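Local atomic coordinates of L protein (CAS virus, PDB entry 5MV0), a protein that probably cleaves capped host RNAs through its N-terminal endonuclease domain, providing primers for viral mRNA synthesis. Residues B[9-13]-B[203-207]. Residue numbers count along the deposited sequence, not the author numbering.
Sequences LLKNV and FSGTK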
ATOM      1  N   LEU B   9       6.187 -16.117  -1.451  1.00 16.84           N
ATOM      2  CA  LEU B   9       5.351 -15.584  -2.515  1.00 16.82           C
ATOM      3  C   LEU B   9       4.105 -14.915  -1.949  1.00 14.16           C
ATOM      4  O   LEU B   9       3.700 -13.842  -2.409  1.00 18.25           O
ATOM      5  CB  LEU B   9       4.982 -16.709  -3.481  1.00 13.50           C
ATOM      6  CG  LEU B   9       4.306 -16.296  -4.794  1.00 20.10           C
ATOM      7  CD1 LEU B   9       5.185 -15.275  -5.575  1.00 17.16           C
ATOM      8  CD2 LEU B   9       3.998 -17.525  -5.657  1.00 22.44           C
ATOM      9  N   LEU B  10       3.482 -15.531  -0.944  1.00 15.31           N
ATOM     10  CA  LEU B  10       2.283 -14.941  -0.355  1.00 14.11           C
ATOM     11  C   LEU B  10       2.597 -13.607   0.320  1.00 12.63           C
ATOM     12  O   LEU B  10       1.783 -12.680   0.276  1.00 14.43           O
ATOM     13  CB  LEU B  10       1.651 -15.934   0.627  1.00 12.02           C
ATOM     14  CG  LEU B  10       0.381 -15.500   1.367  1.00 14.38           C
ATOM     15  CD1 LEU B  10      -0.717 -15.116   0.378  1.00 12.61           C
ATOM     16  CD2 LEU B  10      -0.080 -16.636   2.272  1.00 12.80           C
ATOM     17  N   LYS B  11       3.776 -13.480   0.939  1.00 12.44           N
ATOM     18  CA  LYS B  11       4.161 -12.179   1.492  1.00 17.65           C
ATOM     19  C   LYS B  11       4.202 -11.116   0.403  1.00 13.07           C
ATOM     20  O   LYS B  11       3.725  -9.990   0.592  1.00 12.66           O
ATOM     21  CB  LYS B  11       5.521 -12.269   2.190  1.00 18.72           C
ATOM     22  CG  LYS B  11       5.479 -13.038   3.501  1.00 24.60           C
ATOM     23  CD  LYS B  11       6.730 -12.809   4.341  1.00 32.18           C
ATOM     24  CE  LYS B  11       7.929 -13.530   3.763  1.00 39.79           C
ATOM     25  NZ  LYS B  11       8.774 -14.103   4.864  1.00 45.29           N
ATOM     26  N   ASN B  12       4.754 -11.468  -0.753  1.00 13.33           N
ATOM     27  CA  ASN B  12       4.810 -10.523  -1.858  1.00 11.70           C
ATOM     28  C   ASN B  12       3.408 -10.152  -2.357  1.00 15.21           C
ATOM     29  O   ASN B  12       3.132  -8.976  -2.625  1.00 11.70           O
ATOM     30  CB  ASN B  12       5.663 -11.123  -2.970  1.00 13.99           C
ATOM     31  CG  ASN B  12       5.772 -10.212  -4.173  1.00 17.68           C
ATOM     32  OD1 ASN B  12       5.014 -10.352  -5.130  1.00 17.76           O
ATOM     33  ND2 ASN B  12       6.715  -9.277  -4.130  1.00 17.04           N
ATOM     34  N   VAL B  13       2.505 -11.137  -2.473  1.00 13.55           N
ATOM     35  CA  VAL B  13       1.114 -10.851  -2.843  1.00 13.93           C
ATOM     36  C   VAL B  13       0.495  -9.862  -1.859  1.00 13.67           C
ATOM     37  O   VAL B  13      -0.109  -8.857  -2.252  1.00 13.38           O
ATOM     38  CB  VAL B  13       0.288 -12.155  -2.904  1.00 14.50           C
ATOM     39  CG1 VAL B  13      -1.222 -11.842  -3.004  1.00 13.17           C
ATOM     40  CG2 VAL B  13       0.757 -13.061  -4.045  1.00 13.31           C
ATOM     41  N   PHE B 203       2.790 -18.313 -11.007  1.00 29.63           N
ATOM     42  CA  PHE B 203       2.677 -16.934 -10.560  1.00 22.31           C
ATOM     43  C   PHE B 203       3.984 -16.549  -9.891  1.00 22.72           C
ATOM     44  O   PHE B 203       4.484 -17.279  -9.029  1.00 20.43           O
ATOM     45  CB  PHE B 203       1.505 -16.734  -9.592  1.00 22.99           C
ATOM     46  CG  PHE B 203       1.400 -15.327  -9.064  1.00 23.10           C
ATOM     47  CD1 PHE B 203       0.819 -14.323  -9.832  1.00 22.72           C
ATOM     48  CD2 PHE B 203       1.890 -15.007  -7.805  1.00 21.19           C
ATOM     49  CE1 PHE B 203       0.732 -13.012  -9.353  1.00 18.15           C
ATOM     50  CE2 PHE B 203       1.805 -13.709  -7.326  1.00 18.71           C
ATOM     51  CZ  PHE B 203       1.226 -12.711  -8.105  1.00 17.32           C
ATOM     52  N   SER B 204       4.546 -15.413 -10.292  1.00 21.15           N
ATOM     53  CA  SER B 204       5.853 -15.036  -9.788  1.00 20.68           C
ATOM     54  C   SER B 204       5.843 -13.767  -8.944  1.00 22.13           C
ATOM     55  O   SER B 204       6.894 -13.401  -8.407  1.00 23.37           O
ATOM     56  CB  SER B 204       6.840 -14.882 -10.953  1.00 26.45           C
ATOM     57  OG  SER B 204       6.449 -13.816 -11.802  1.00 33.27           O
ATOM     58  N   GLY B 205       4.696 -13.092  -8.792  1.00 18.77           N
ATOM     59  CA  GLY B 205       4.695 -11.899  -7.939  1.00 21.29           C
ATOM     60  C   GLY B 205       5.472 -10.748  -8.562  1.00 19.25           C
ATOM     61  O   GLY B 205       5.756 -10.738  -9.761  1.00 21.62           O
ATOM     62  N   THR B 206       5.831  -9.769  -7.731  1.00 15.17           N
ATOM     63  CA  THR B 206       6.525  -8.597  -8.267  1.00 18.04           C
ATOM     64  C   THR B 206       8.036  -8.809  -8.268  1.00 21.97           C
ATOM     65  O   THR B 206       8.587  -9.532  -7.438  1.00 19.76           O
ATOM     66  CB  THR B 206       6.209  -7.310  -7.494  1.00 15.53           C
ATOM     67  OG1 THR B 206       6.829  -7.335  -6.199  1.00 14.58           O
ATOM     68  CG2 THR B 206       4.696  -7.091  -7.351  1.00 16.16           C
ATOM     69  N   LYS B 207       8.697  -8.140  -9.208  1.00 19.06           N
ATOM     70  CA  LYS B 207      10.148  -8.195  -9.380  1.00 25.32           C
ATOM     71  C   LYS B 207      10.669  -6.823  -9.799  1.00 28.98           C
ATOM     72  O   LYS B 207       9.894  -5.983 -10.283  1.00 24.83           O
ATOM     73  CB  LYS B 207      10.539  -9.245 -10.424  1.00 27.03           C
ATOM     74  CG  LYS B 207      10.324 -10.665  -9.961  1.00 35.92           C
ATOM     75  CD  LYS B 207      10.114 -11.608 -11.112  1.00 49.05           C
ATOM     76  CE  LYS B 207       9.670 -12.969 -10.599  1.00 54.77           C
ATOM     77  NZ  LYS B 207      10.800 -13.877 -10.274  1.00 60.74           N
ATOM     78  OXT LYS B 207      11.861  -6.526  -9.662  1.00 23.34           O
TER
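The buried amide of Asn12 grips Thr206 with both its ends: Thr206 N donates to Asn12 OD1 (2.8 Å), and Asn12 ND2 donates to Thr206 OG1 (2.8 Å), both bonds nearly straight. Gly205 lets the tail come this close, its CA lying 3.2 Å from Asn12 OD1; a CB there would clash with that oxygen, and the positive phi also favours glycine. Leu9, about one helical turn before Asn12, rests its CD1 on the backbone at Ser204 C (3.7 Å), while its CD2 lies 3.4 Å from Phe203 O and meets the ring edge at Phe203 CD2 (3.9 Å). Val13 CG2 approaches Phe203 CE2 (3.5 Å). Leu157 of helix 155-170 also touches this ring. Around the tail, Lys11 of a second subunit hydrogen-bonds Gly205 O, and Lys36 of a third forms a salt bridge with the terminal carboxylate of Lys207. Here the irregular C-terminal tail of the construct packs against helix 4-20 in the helical part of a PDDEXK-type cap-snatching domain, held by paired side-chain amide hydrogen bonds.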